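Local coordinates for protein L-lysine 6-monooxygenase involved in desferrioxamine biosynthesis (Erwinia amylovora CFBP1430, PDB 5O8P) that probably catalyses the FAD- and NADPH-dependent N-hydroxylation of the diamine cadaverine, a step in the biosynthesis of the siderophore desferrioxamine, at residues B[38-43]-B[120-125]; B[16-21]-B[42-47]; B[314-319]-B[334-339]. All coordinates share one frame; numbering follows the deposited sequence.

Contact 1 of 3, residues B[38-43]-B[120-125]; sequences LDQNPG and NTRVEY. With FAD (flavin-adenine dinucleotide), chain C.
D39 and T121 tie the loop 38-43 to the start of strand 121-129 through their backbones: T121 N donates to D39 O at 2.8 Å. A second main-chain bond follows from N120 N to N41 O (3.0 Å), so the two segments, whose directions differ by 145°, are fastened at two points. P42 rests its CB beside the amide of N120, the two side chains crossing at about a right angle.

Apolar side chains meet at the L38 end of the contact. There L38 CD2 reaches V123 CG2 at 3.9 Å, and L38 CG lies against T121 CG2. Residues of strand 8-14, I12 touching L38 and I14 touching V123, continue this buried layer.

Several further interactions hold the adenosine part of FAD. V123 reads the adenine edge with its backbone, V123 N giving a hydrogen bond to N1A and V123 O taking one from N6A, both 3.2 Å long. Q40 lies over a ring face: its CG sits between the backbone N and the carbonyl carbon (chi1 73°), the chain beyond is extended, and NE2 ends 3.3 Å from both C4A and C5A. The other branch of that amide turns to the strand, with Q40 OE1 3.3 Å from R122 CD. D39 OD1 approaches the ribose O3B to 2.7 Å and also accepts from I16 N, while OD2 takes the N-H of N41 in an Asx turn that shapes the loop. Apart from the cofactor, within the strand itself, R122 is salt-bridged through NE to E124 OE2.

An acidic residue just after the second parallel strand, set beside the ribose, is a hallmark of Rossmann-type FAD domains; here strand 121-129, the first of an antiparallel meander with 134-141 and 147-152, completes the adenine pocket.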
loop_
_atom_site.group_PDB
_atom_site.type_symbol
_atom_site.label_atom_id
_atom_site.label_comp_id
_atom_site.label_asym_id
_atom_site.label_seq_id
_atom_site.Cartn_x
_atom_site.Cartn_y
_atom_site.Cartn_z
ATOM N N LEU B 38 18.734 -14.641 -35.938
ATOM C CA LEU B 38 19.921 -15.454 -35.694
ATOM C C LEU B 38 20.488 -15.166 -34.312
ATOM O O LEU B 38 20.738 -14.017 -34.005
ATOM C CB LEU B 38 20.991 -15.092 -36.727
ATOM C CG LEU B 38 20.923 -15.636 -38.153
ATOM C CD1 LEU B 38 19.521 -15.978 -38.617
ATOM C CD2 LEU B 38 21.608 -14.671 -39.112
ATOM N N ASP B 39 20.731 -16.196 -33.505
ATOM C CA ASP B 39 21.390 -16.040 -32.195
ATOM C C ASP B 39 22.401 -17.173 -31.973
ATOM O O ASP B 39 22.177 -18.294 -32.424
ATOM C CB ASP B 39 20.342 -16.038 -31.078
ATOM C CG ASP B 39 20.903 -15.595 -29.725
ATOM O OD1 ASP B 39 20.907 -14.380 -29.447
ATOM O OD2 ASP B 39 21.336 -16.458 -28.934
ATOM N N GLN B 40 23.498 -16.877 -31.275
ATOM C CA GLN B 40 24.588 -17.838 -31.096
ATOM C C GLN B 40 24.360 -18.869 -29.985
ATOM O O GLN B 40 24.944 -19.957 -30.020
ATOM C CB GLN B 40 25.916 -17.118 -30.899
ATOM C CG GLN B 40 26.110 -16.435 -29.575
ATOM C CD GLN B 40 27.279 -15.474 -29.619
ATOM O OE1 GLN B 40 28.391 -15.801 -30.080
ATOM N NE2 GLN B 40 27.034 -14.277 -29.145
ATOM N N ASN B 41 23.518 -18.534 -29.018
ATOM C CA ASN B 41 23.200 -19.438 -27.906
ATOM C C ASN B 41 22.252 -20.532 -28.383
ATOM O O ASN B 41 21.658 -20.400 -29.458
ATOM C CB ASN B 41 22.579 -18.661 -26.741
ATOM C CG ASN B 41 23.505 -17.598 -26.212
ATOM O OD1 ASN B 41 23.137 -16.438 -26.131
ATOM N ND2 ASN B 41 24.724 -17.990 -25.870
ATOM N N PRO B 42 22.134 -21.631 -27.609
ATOM C CA PRO B 42 21.249 -22.738 -27.998
ATOM C C PRO B 42 19.755 -22.503 -27.753
ATOM O O PRO B 42 18.919 -23.202 -28.318
ATOM C CB PRO B 42 21.761 -23.899 -27.149
ATOM C CG PRO B 42 22.335 -23.257 -25.940
ATOM C CD PRO B 42 22.942 -21.978 -26.425
ATOM N N GLY B 43 19.426 -21.534 -26.911
ATOM C CA GLY B 43 18.045 -21.145 -26.695
ATOM C C GLY B 43 17.994 -19.815 -25.992
ATOM O O GLY B 43 19.037 -19.207 -25.689
ATOM N N ASN B 120 21.860 -21.342 -32.255
ATOM C CA ASN B 120 23.191 -21.915 -32.532
ATOM C C ASN B 120 23.815 -21.366 -33.824
ATOM O O ASN B 120 24.397 -22.094 -34.590
ATOM C CB ASN B 120 23.127 -23.453 -32.536
ATOM C CG ASN B 120 22.764 -24.024 -31.169
ATOM O OD1 ASN B 120 21.759 -24.726 -31.031
ATOM N ND2 ASN B 120 23.569 -23.702 -30.141
ATOM N N THR B 121 23.712 -20.060 -34.020
ATOM C CA THR B 121 24.141 -19.388 -35.243
ATOM C C THR B 121 24.889 -18.098 -34.901
ATOM O O THR B 121 24.279 -17.056 -34.658
ATOM C CB THR B 121 22.894 -19.065 -36.095
ATOM O OG1 THR B 121 22.047 -20.213 -36.151
ATOM C CG2 THR B 121 23.262 -18.649 -37.493
ATOM N N ARG B 122 26.211 -18.187 -34.845
ATOM C CA ARG B 122 27.051 -17.036 -34.513
ATOM C C ARG B 122 27.359 -16.292 -35.802
ATOM O O ARG B 122 27.974 -16.840 -36.711
ATOM C CB ARG B 122 28.347 -17.482 -33.822
ATOM C CG ARG B 122 29.289 -16.360 -33.397
ATOM C CD ARG B 122 30.408 -16.854 -32.498
ATOM N NE ARG B 122 31.303 -17.773 -33.220
ATOM C CZ ARG B 122 31.415 -19.098 -33.020
ATOM N NH1 ARG B 122 30.701 -19.744 -32.089
ATOM N NH2 ARG B 122 32.268 -19.800 -33.760
ATOM N N VAL B 123 26.908 -15.050 -35.882
ATOM C CA VAL B 123 27.245 -14.176 -37.005
ATOM C C VAL B 123 28.682 -13.721 -36.830
ATOM O O VAL B 123 29.043 -13.246 -35.752
ATOM C CB VAL B 123 26.306 -12.964 -37.066
ATOM C CG1 VAL B 123 26.798 -11.933 -38.079
ATOM C CG2 VAL B 123 24.894 -13.429 -37.390
ATOM N N GLU B 124 29.481 -13.886 -37.884
ATOM C CA GLU B 124 30.926 -13.602 -37.842
ATOM C C GLU B 124 31.335 -12.387 -38.659
ATOM O O GLU B 124 32.276 -11.686 -38.289
ATOM C CB GLU B 124 31.760 -14.828 -38.264
ATOM C CG GLU B 124 31.419 -16.076 -37.456
ATOM C CD GLU B 124 32.576 -16.773 -36.761
ATOM O OE1 GLU B 124 33.720 -16.678 -37.264
ATOM O OE2 GLU B 124 32.312 -17.450 -35.736
ATOM N N TYR B 125 30.651 -12.144 -39.772
ATOM C CA TYR B 125 30.955 -11.009 -40.642
ATOM C C TYR B 125 29.696 -10.581 -41.401
ATOM O O TYR B 125 28.849 -11.410 -41.743
ATOM C CB TYR B 125 32.072 -11.401 -41.613
ATOM C CG TYR B 125 32.701 -10.255 -42.394
ATOM C CD1 TYR B 125 33.505 -9.295 -41.755
ATOM C CD2 TYR B 125 32.527 -10.154 -43.794
ATOM C CE1 TYR B 125 34.104 -8.263 -42.479
ATOM C CE2 TYR B 125 33.111 -9.125 -44.526
ATOM C CZ TYR B 125 33.899 -8.183 -43.870
ATOM O OH TYR B 125 34.477 -7.168 -44.601
HETATM P PA FAD C . 20.272 -9.574 -24.638
HETATM O O1A FAD C . 19.962 -10.601 -23.565
HETATM O O2A FAD C . 21.573 -8.810 -24.577
HETATM O O5B FAD C . 20.170 -10.376 -26.037
HETATM C C5B FAD C . 21.245 -10.439 -26.969
HETATM C C4B FAD C . 21.372 -11.801 -27.642
HETATM O O4B FAD C . 22.153 -11.665 -28.840
HETATM C C3B FAD C . 22.099 -12.820 -26.770
HETATM O O3B FAD C . 21.355 -14.046 -26.775
HETATM C C2B FAD C . 23.489 -12.939 -27.394
HETATM O O2B FAD C . 24.086 -14.232 -27.256
HETATM C C1B FAD C . 23.209 -12.635 -28.853
HETATM N N9A FAD C . 24.378 -12.215 -29.673
HETATM C C8A FAD C . 25.290 -11.253 -29.422
HETATM N N7A FAD C . 26.200 -11.185 -30.434
HETATM C C5A FAD C . 25.870 -12.117 -31.353
HETATM C C6A FAD C . 26.392 -12.597 -32.663
HETATM N N6A FAD C . 27.497 -12.045 -33.221
HETATM N N1A FAD C . 25.727 -13.604 -33.288
HETATM C C2A FAD C . 24.625 -14.174 -32.755
HETATM N N3A FAD C . 24.106 -13.794 -31.572
HETATM C C4A FAD C . 24.667 -12.791 -30.842
HETATM N N1 FAD C . 14.585 -3.924 -18.233
HETATM C C2 FAD C . 13.266 -3.780 -17.943
HETATM O O2 FAD C . 12.590 -2.993 -18.644
HETATM N N3 FAD C . 12.667 -4.459 -16.938
HETATM C C4 FAD C . 13.347 -5.318 -16.156
HETATM O O4 FAD C . 12.774 -5.927 -15.232
HETATM C C4X FAD C . 14.794 -5.531 -16.408
HETATM N N5 FAD C . 15.531 -6.382 -15.662
HETATM C C5X FAD C . 16.851 -6.551 -15.916
HETATM C C6 FAD C . 17.561 -7.440 -15.112
HETATM C C7 FAD C . 18.920 -7.667 -15.314
HETATM C C7M FAD C . 19.668 -8.632 -14.427
HETATM C C8 FAD C . 19.620 -6.943 -16.415
HETATM C C8M FAD C . 21.088 -7.171 -16.654
HETATM C C9 FAD C . 18.918 -6.048 -17.224
HETATM C C9A FAD C . 17.545 -5.809 -17.032
HETATM N N10 FAD C . 16.779 -4.903 -17.841
HETATM C C10 FAD C . 15.398 -4.755 -17.529
HETATM C "C1'" FAD C . 17.343 -4.120 -18.974
HETATM C "C2'" FAD C . 17.149 -4.823 -20.338
HETATM O "O2'" FAD C . 15.794 -5.300 -20.471
HETATM C "C3'" FAD C . 18.130 -5.984 -20.587
HETATM O "O3'" FAD C . 19.485 -5.510 -20.566
HETATM C "C4'" FAD C . 17.889 -6.712 -21.916
HETATM O "O4'" FAD C . 18.369 -8.058 -21.816
HETATM C "C5'" FAD C . 18.577 -6.033 -23.097
HETATM O "O5'" FAD C . 17.910 -6.410 -24.304
HETATM P P FAD C . 18.702 -7.176 -25.466
HETATM O O1P FAD C . 17.715 -7.498 -26.569
HETATM O O2P FAD C . 19.882 -6.288 -25.745
HETATM O O3P FAD C . 19.024 -8.528 -24.617
#

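Contact 2 of 3, residues B[16-21]-B[42-47]. With FAD (flavin-adenine dinucleotide), chain C.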
loop_
_atom_site.group_PDB
_atom_site.type_symbol
_atom_site.label_atom_id
_atom_site.label_comp_id
_atom_site.label_asym_id
_atom_site.label_seq_id
_atom_site.Cartn_x
_atom_site.Cartn_y
_atom_site.Cartn_z
ATOM N N ILE B 16 18.885 -12.488 -30.332
ATOM C CA ILE B 16 17.525 -12.737 -29.867
ATOM C C ILE B 16 17.481 -12.528 -28.352
ATOM O O ILE B 16 17.412 -13.476 -27.534
ATOM C CB ILE B 16 17.002 -14.134 -30.268
ATOM C CG1 ILE B 16 17.107 -14.332 -31.776
ATOM C CG2 ILE B 16 15.539 -14.299 -29.864
ATOM C CD1 ILE B 16 16.945 -15.781 -32.197
ATOM N N GLY B 17 17.550 -11.256 -27.991
ATOM C CA GLY B 17 17.229 -10.822 -26.640
ATOM C C GLY B 17 15.746 -10.589 -26.584
ATOM O O GLY B 17 15.056 -10.889 -27.552
ATOM N N PRO B 18 15.238 -10.049 -25.464
ATOM C CA PRO B 18 13.798 -9.784 -25.376
ATOM C C PRO B 18 13.296 -8.798 -26.417
ATOM O O PRO B 18 12.137 -8.909 -26.838
ATOM C CB PRO B 18 13.614 -9.214 -23.966
ATOM C CG PRO B 18 14.881 -9.521 -23.235
ATOM C CD PRO B 18 15.957 -9.585 -24.266
ATOM N N PHE B 19 14.154 -7.875 -26.847
ATOM C CA PHE B 19 13.773 -6.942 -27.912
ATOM C C PHE B 19 13.553 -7.604 -29.285
ATOM O O PHE B 19 12.468 -7.469 -29.847
ATOM C CB PHE B 19 14.769 -5.777 -28.009
ATOM C CG PHE B 19 14.885 -4.991 -26.746
ATOM C CD1 PHE B 19 13.741 -4.594 -26.032
ATOM C CD2 PHE B 19 16.112 -4.611 -26.266
ATOM C CE1 PHE B 19 13.836 -3.875 -24.866
ATOM C CE2 PHE B 19 16.203 -3.872 -25.091
ATOM C CZ PHE B 19 15.068 -3.530 -24.393
ATOM N N ASN B 20 14.541 -8.325 -29.815
ATOM C CA ASN B 20 14.340 -9.036 -31.094
ATOM C C ASN B 20 13.377 -10.201 -30.981
ATOM O O ASN B 20 12.730 -10.534 -31.961
ATOM C CB ASN B 20 15.647 -9.515 -31.722
ATOM C CG ASN B 20 16.292 -8.484 -32.635
ATOM O OD1 ASN B 20 15.737 -7.430 -32.884
ATOM N ND2 ASN B 20 17.479 -8.787 -33.134
ATOM N N LEU B 21 13.258 -10.812 -29.807
ATOM C CA LEU B 21 12.234 -11.839 -29.594
ATOM C C LEU B 21 10.853 -11.203 -29.717
ATOM O O LEU B 21 9.918 -11.814 -30.234
ATOM C CB LEU B 21 12.393 -12.513 -28.229
ATOM C CG LEU B 21 11.403 -13.640 -27.915
ATOM C CD1 LEU B 21 11.526 -14.767 -28.931
ATOM C CD2 LEU B 21 11.588 -14.189 -26.497
ATOM N N PRO B 42 22.134 -21.631 -27.609
ATOM C CA PRO B 42 21.249 -22.738 -27.998
ATOM C C PRO B 42 19.755 -22.503 -27.753
ATOM O O PRO B 42 18.919 -23.202 -28.318
ATOM C CB PRO B 42 21.761 -23.899 -27.149
ATOM C CG PRO B 42 22.335 -23.257 -25.940
ATOM C CD PRO B 42 22.942 -21.978 -26.425
ATOM N N GLY B 43 19.426 -21.534 -26.911
ATOM C CA GLY B 43 18.045 -21.145 -26.695
ATOM C C GLY B 43 17.994 -19.815 -25.992
ATOM O O GLY B 43 19.037 -19.207 -25.689
ATOM N N PHE B 44 16.779 -19.352 -25.732
ATOM C CA PHE B 44 16.603 -18.125 -24.977
ATOM C C PHE B 44 16.863 -18.450 -23.518
ATOM O O PHE B 44 16.331 -19.428 -22.982
ATOM C CB PHE B 44 15.199 -17.571 -25.138
ATOM C CG PHE B 44 15.032 -16.201 -24.571
ATOM C CD1 PHE B 44 15.293 -15.081 -25.358
ATOM C CD2 PHE B 44 14.616 -16.023 -23.260
ATOM C CE1 PHE B 44 15.115 -13.798 -24.856
ATOM C CE2 PHE B 44 14.452 -14.758 -22.741
ATOM C CZ PHE B 44 14.689 -13.632 -23.544
ATOM N N ASP B 45 17.705 -17.646 -22.882
ATOM C CA ASP B 45 18.008 -17.827 -21.471
ATOM C C ASP B 45 18.561 -16.501 -20.984
ATOM O O ASP B 45 19.719 -16.166 -21.223
ATOM C CB ASP B 45 18.992 -18.989 -21.250
ATOM C CG ASP B 45 18.759 -19.747 -19.934
ATOM O OD1 ASP B 45 17.759 -19.476 -19.216
ATOM O OD2 ASP B 45 19.596 -20.636 -19.624
ATOM N N TRP B 46 17.687 -15.744 -20.318
ATOM C CA TRP B 46 17.893 -14.320 -20.048
ATOM C C TRP B 46 18.350 -14.075 -18.629
ATOM O O TRP B 46 17.636 -14.400 -17.664
ATOM C CB TRP B 46 16.581 -13.592 -20.273
ATOM C CG TRP B 46 16.611 -12.109 -20.212
ATOM C CD1 TRP B 46 17.311 -11.259 -21.027
ATOM C CD2 TRP B 46 15.854 -11.283 -19.316
ATOM N NE1 TRP B 46 17.052 -9.948 -20.676
ATOM C CE2 TRP B 46 16.161 -9.935 -19.630
ATOM C CE3 TRP B 46 14.972 -11.555 -18.245
ATOM C CZ2 TRP B 46 15.610 -8.859 -18.922
ATOM C CZ3 TRP B 46 14.417 -10.484 -17.542
ATOM C CH2 TRP B 46 14.737 -9.150 -17.888
ATOM N N HIS B 47 19.562 -13.518 -18.526
ATOM C CA HIS B 47 20.158 -13.028 -17.280
ATOM C C HIS B 47 19.911 -13.962 -16.093
ATOM O O HIS B 47 19.266 -13.580 -15.099
ATOM C CB HIS B 47 19.688 -11.583 -17.013
ATOM C CG HIS B 47 20.173 -10.587 -18.031
ATOM N ND1 HIS B 47 21.420 -10.669 -18.618
ATOM C CD2 HIS B 47 19.561 -9.520 -18.597
ATOM C CE1 HIS B 47 21.564 -9.681 -19.483
ATOM N NE2 HIS B 47 20.451 -8.966 -19.486
HETATM P PA FAD C . 20.272 -9.574 -24.638
HETATM O O1A FAD C . 19.962 -10.601 -23.565
HETATM O O2A FAD C . 21.573 -8.810 -24.577
HETATM O O5B FAD C . 20.170 -10.376 -26.037
HETATM C C5B FAD C . 21.245 -10.439 -26.969
HETATM C C4B FAD C . 21.372 -11.801 -27.642
HETATM O O4B FAD C . 22.153 -11.665 -28.840
HETATM C C3B FAD C . 22.099 -12.820 -26.770
HETATM O O3B FAD C . 21.355 -14.046 -26.775
HETATM C C2B FAD C . 23.489 -12.939 -27.394
HETATM O O2B FAD C . 24.086 -14.232 -27.256
HETATM C C1B FAD C . 23.209 -12.635 -28.853
HETATM N N9A FAD C . 24.378 -12.215 -29.673
HETATM C C8A FAD C . 25.290 -11.253 -29.422
HETATM N N7A FAD C . 26.200 -11.185 -30.434
HETATM C C5A FAD C . 25.870 -12.117 -31.353
HETATM C C6A FAD C . 26.392 -12.597 -32.663
HETATM N N6A FAD C . 27.497 -12.045 -33.221
HETATM N N1A FAD C . 25.727 -13.604 -33.288
HETATM C C2A FAD C . 24.625 -14.174 -32.755
HETATM N N3A FAD C . 24.106 -13.794 -31.572
HETATM C C4A FAD C . 24.667 -12.791 -30.842
HETATM N N1 FAD C . 14.585 -3.924 -18.233
HETATM C C2 FAD C . 13.266 -3.780 -17.943
HETATM O O2 FAD C . 12.590 -2.993 -18.644
HETATM N N3 FAD C . 12.667 -4.459 -16.938
HETATM C C4 FAD C . 13.347 -5.318 -16.156
HETATM O O4 FAD C . 12.774 -5.927 -15.232
HETATM C C4X FAD C . 14.794 -5.531 -16.408
HETATM N N5 FAD C . 15.531 -6.382 -15.662
HETATM C C5X FAD C . 16.851 -6.551 -15.916
HETATM C C6 FAD C . 17.561 -7.440 -15.112
HETATM C C7 FAD C . 18.920 -7.667 -15.314
HETATM C C7M FAD C . 19.668 -8.632 -14.427
HETATM C C8 FAD C . 19.620 -6.943 -16.415
HETATM C C8M FAD C . 21.088 -7.171 -16.654
HETATM C C9 FAD C . 18.918 -6.048 -17.224
HETATM C C9A FAD C . 17.545 -5.809 -17.032
HETATM N N10 FAD C . 16.779 -4.903 -17.841
HETATM C C10 FAD C . 15.398 -4.755 -17.529
HETATM C "C1'" FAD C . 17.343 -4.120 -18.974
HETATM C "C2'" FAD C . 17.149 -4.823 -20.338
HETATM O "O2'" FAD C . 15.794 -5.300 -20.471
HETATM C "C3'" FAD C . 18.130 -5.984 -20.587
HETATM O "O3'" FAD C . 19.485 -5.510 -20.566
HETATM C "C4'" FAD C . 17.889 -6.712 -21.916
HETATM O "O4'" FAD C . 18.369 -8.058 -21.816
HETATM C "C5'" FAD C . 18.577 -6.033 -23.097
HETATM O "O5'" FAD C . 17.910 -6.410 -24.304
HETATM P P FAD C . 18.702 -7.176 -25.466
HETATM O O1P FAD C . 17.715 -7.498 -26.569
HETATM O O2P FAD C . 19.882 -6.288 -25.745
HETATM O O3P FAD C . 19.024 -8.528 -24.617
#
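I16 and F44 bring the two backbones nearest, yet their CA atoms are still 7.3 Å apart, and the CA atoms of G17 and W46 are 7.5 Å apart. At that separation the segments exchange no main-chain bonds, and side chains from 42-47 must bridge the gap. Segment 16-21 is a turn entering helix 18-27: G17 holds the N-cap position, and L21 N donates to G17 O as part of the first helical turn. With no side chain at G17, its CA comes within 3.0 Å of O5B of FAD.

F44 fills the gap. Its CG is anti to the backbone N (chi1 -170°), and the ring meets the turn edge first, CD1 lying 3.4 Å from I16 O, with G17 C and P18 N also near the ring plane. One ring face receives a methyl group: L21 CD2 is 4.2 Å from the F44 centroid and 21° off the normal, a CH-pi contact. P18 makes the corresponding contact with W46, its CG standing 3.8 Å from the centroid of the five-membered ring, 29° off the normal. The indole of W46 points its N-H at the flavin's ribityl chain, NE1 to O4' measuring 2.6 Å in a nearly straight hydrogen bond. C107 of helix 100-113 touches both L21 and F44, and N104 of that helix accepts from W46 N.

G15 and G17 belong to a glycine-rich turn after strand 8-14. Such a strand-turn-helix unit, its helix N-terminus facing the diphosphate and probably easing its charge, is the classic dinucleotide-binding element of the Rossmann fold.

Contact 3 of 3, residues B[314-319]-B[334-339]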
loop_
_atom_site.group_PDB
_atom_site.type_symbol
_atom_site.label_atom_id
_atom_site.label_comp_id
_atom_site.label_asym_id
_atom_site.label_seq_id
_atom_site.Cartn_x
_atom_site.Cartn_y
_atom_site.Cartn_z
ATOM N N GLY B 314 45.332 -12.682 1.445
ATOM C CA GLY B 314 44.108 -13.304 0.914
ATOM C C GLY B 314 42.912 -12.354 0.887
ATOM O O GLY B 314 41.781 -12.764 1.165
ATOM N N GLU B 315 43.166 -11.096 0.515
ATOM C CA GLU B 315 42.190 -10.001 0.564
ATOM C C GLU B 315 42.446 -9.000 -0.553
ATOM O O GLU B 315 43.597 -8.790 -0.939
ATOM C CB GLU B 315 42.334 -9.220 1.871
ATOM C CG GLU B 315 41.843 -9.899 3.132
ATOM C CD GLU B 315 41.675 -8.887 4.252
ATOM O OE1 GLU B 315 42.693 -8.303 4.694
ATOM O OE2 GLU B 315 40.520 -8.644 4.665
ATOM N N PHE B 316 41.384 -8.361 -1.037
ATOM C CA PHE B 316 41.526 -7.159 -1.865
ATOM C C PHE B 316 41.804 -5.942 -0.984
ATOM O O PHE B 316 41.370 -5.885 0.174
ATOM C CB PHE B 316 40.254 -6.861 -2.648
ATOM C CG PHE B 316 40.043 -7.731 -3.840
ATOM C CD1 PHE B 316 40.782 -7.526 -4.995
ATOM C CD2 PHE B 316 39.053 -8.718 -3.836
ATOM C CE1 PHE B 316 40.564 -8.323 -6.112
ATOM C CE2 PHE B 316 38.830 -9.511 -4.952
ATOM C CZ PHE B 316 39.590 -9.316 -6.089
ATOM N N GLU B 317 42.514 -4.968 -1.546
ATOM C CA GLU B 317 42.565 -3.622 -0.988
ATOM C C GLU B 317 42.021 -2.662 -2.039
ATOM O O GLU B 317 42.696 -2.357 -3.023
ATOM C CB GLU B 317 43.985 -3.226 -0.579
ATOM C CG GLU B 317 44.032 -1.974 0.299
ATOM C CD GLU B 317 45.188 -1.028 -0.001
ATOM O OE1 GLU B 317 45.537 -0.843 -1.187
ATOM O OE2 GLU B 317 45.748 -0.446 0.961
ATOM N N LEU B 318 40.790 -2.207 -1.819
ATOM C CA LEU B 318 40.149 -1.216 -2.675
ATOM C C LEU B 318 40.616 0.172 -2.272
ATOM O O LEU B 318 40.393 0.575 -1.140
ATOM C CB LEU B 318 38.631 -1.283 -2.515
ATOM C CG LEU B 318 37.825 -2.417 -3.163
ATOM C CD1 LEU B 318 38.634 -3.656 -3.511
ATOM C CD2 LEU B 318 36.646 -2.799 -2.280
ATOM N N LYS B 319 41.277 0.884 -3.181
ATOM C CA LYS B 319 41.539 2.309 -3.000
ATOM C C LYS B 319 40.356 3.071 -3.575
ATOM O O LYS B 319 39.968 2.856 -4.727
ATOM C CB LYS B 319 42.832 2.742 -3.687
ATOM C CG LYS B 319 44.075 2.141 -3.065
ATOM C CD LYS B 319 45.301 3.032 -3.210
ATOM C CE LYS B 319 46.498 2.398 -2.519
ATOM N NZ LYS B 319 47.679 3.295 -2.495
ATOM N N GLU B 334 37.409 -9.776 1.122
ATOM C CA GLU B 334 37.814 -11.041 0.520
ATOM C C GLU B 334 37.030 -11.223 -0.756
ATOM O O GLU B 334 37.611 -11.304 -1.840
ATOM C CB GLU B 334 37.583 -12.218 1.467
ATOM C CG GLU B 334 38.436 -12.150 2.723
ATOM C CD GLU B 334 38.429 -13.439 3.541
ATOM O OE1 GLU B 334 37.607 -14.343 3.253
ATOM O OE2 GLU B 334 39.241 -13.534 4.495
ATOM N N GLY B 335 35.707 -11.267 -0.613
ATOM C CA GLY B 335 34.777 -11.378 -1.743
ATOM C C GLY B 335 34.459 -10.008 -2.287
ATOM O O GLY B 335 34.366 -9.042 -1.534
ATOM N N LEU B 336 34.290 -9.924 -3.597
ATOM C CA LEU B 336 33.998 -8.672 -4.269
ATOM C C LEU B 336 32.989 -8.944 -5.373
ATOM O O LEU B 336 33.274 -9.678 -6.298
ATOM C CB LEU B 336 35.281 -8.088 -4.840
ATOM C CG LEU B 336 35.188 -6.793 -5.638
ATOM C CD1 LEU B 336 34.562 -5.708 -4.791
ATOM C CD2 LEU B 336 36.570 -6.357 -6.103
ATOM N N VAL B 337 31.792 -8.383 -5.248
ATOM C CA VAL B 337 30.782 -8.471 -6.291
ATOM C C VAL B 337 30.795 -7.153 -7.041
ATOM O O VAL B 337 30.483 -6.117 -6.476
ATOM C CB VAL B 337 29.389 -8.742 -5.715
ATOM C CG1 VAL B 337 28.336 -8.662 -6.807
ATOM C CG2 VAL B 337 29.351 -10.101 -5.047
ATOM N N MET B 338 31.163 -7.205 -8.311
ATOM C CA MET B 338 31.220 -6.030 -9.165
ATOM C C MET B 338 29.877 -5.865 -9.910
ATOM O O MET B 338 29.679 -6.393 -11.005
ATOM C CB MET B 338 32.397 -6.186 -10.125
ATOM C CG MET B 338 32.915 -4.884 -10.681
ATOM S SD MET B 338 33.983 -4.027 -9.516
ATOM C CE MET B 338 35.452 -5.053 -9.590
ATOM N N ALA B 339 28.944 -5.146 -9.289
ATOM C CA ALA B 339 27.616 -4.876 -9.867
ATOM C C ALA B 339 27.633 -3.543 -10.601
ATOM O O ALA B 339 26.851 -2.639 -10.318
ATOM C CB ALA B 339 26.555 -4.884 -8.771
#
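L336 lays its CD2 methyl over the middle of the F316 ring, 4.1 Å from the centroid and only 11° off the ring normal, which marks a well-centred CH-pi contact. Chi1 of 178° sets CG of L336 anti to the backbone N, and chi2 then settles where the CD2 methyl lies; CB stays at the rim, 3.8 Å from F316 CE2. The two side chains cross at about a right angle. A further apolar touch, L318 CD1 to L336 CD2 at 4.3 Å, extends the patch along strand 315-322, and M308 of strand 303-311 borders both F316 and L336. W310 meets the F316 ring edge-to-face.

One polar atom, E334 O, lies at the ring edge, near the plane of F316 and 3.6 Å from CD2, with no hydrogen bond between the segments.

E315 and E334 run obliquely past one another by their aliphatic parts, CG to CG at 4.1 Å. Their carboxylates are turned 86° apart, with OE2 to OE2 at 5.1 Å. That proximity of like charges is probably offset from outside, since E315 OE1 is salt-bridged to R332 NH1 and E334 OE2 to R193 NH1. G314 O also packs on E334 CG, at 3.7 Å.

The contact joins two sheets. F316 and L318 sit on the middle strand of the antiparallel meander 303-311, 315-322 and 327-333, whereas L336 belongs to strand 335-338, flanked by 177-178 and 194-198 in a five-stranded parallel sheet. A meander that leaves after strand 297-300 and returns the chain to a parallel strand, packed beside the sheet, is the crossover connection typical of the NADP(H)-binding Rossmann-like domain in two-dinucleotide flavoprotein monooxygenases.

Contacts 1 and 2 adjoin, their centres 11 Å apart: they share P42 and G43, touch through D39 and I16, and lie along one FAD, contact 1 at the adenosine end and contact 2 from the diphosphate toward the flavin. Both belong to the region of the mixed sheet that includes strands 8-14 and 35-38. Along the chain 16-21 comes first, then 38-47, then 120-125. Contact 3 follows, with 314-319 and 334-339, its centre about 34 and 31 Å from those of contacts 1 and 2, on the separate parallel sheet and its meander. The division matches a protein with distinct FAD and NADP(H) dinucleotide-binding regions, the latter without NADP(H) in this chain.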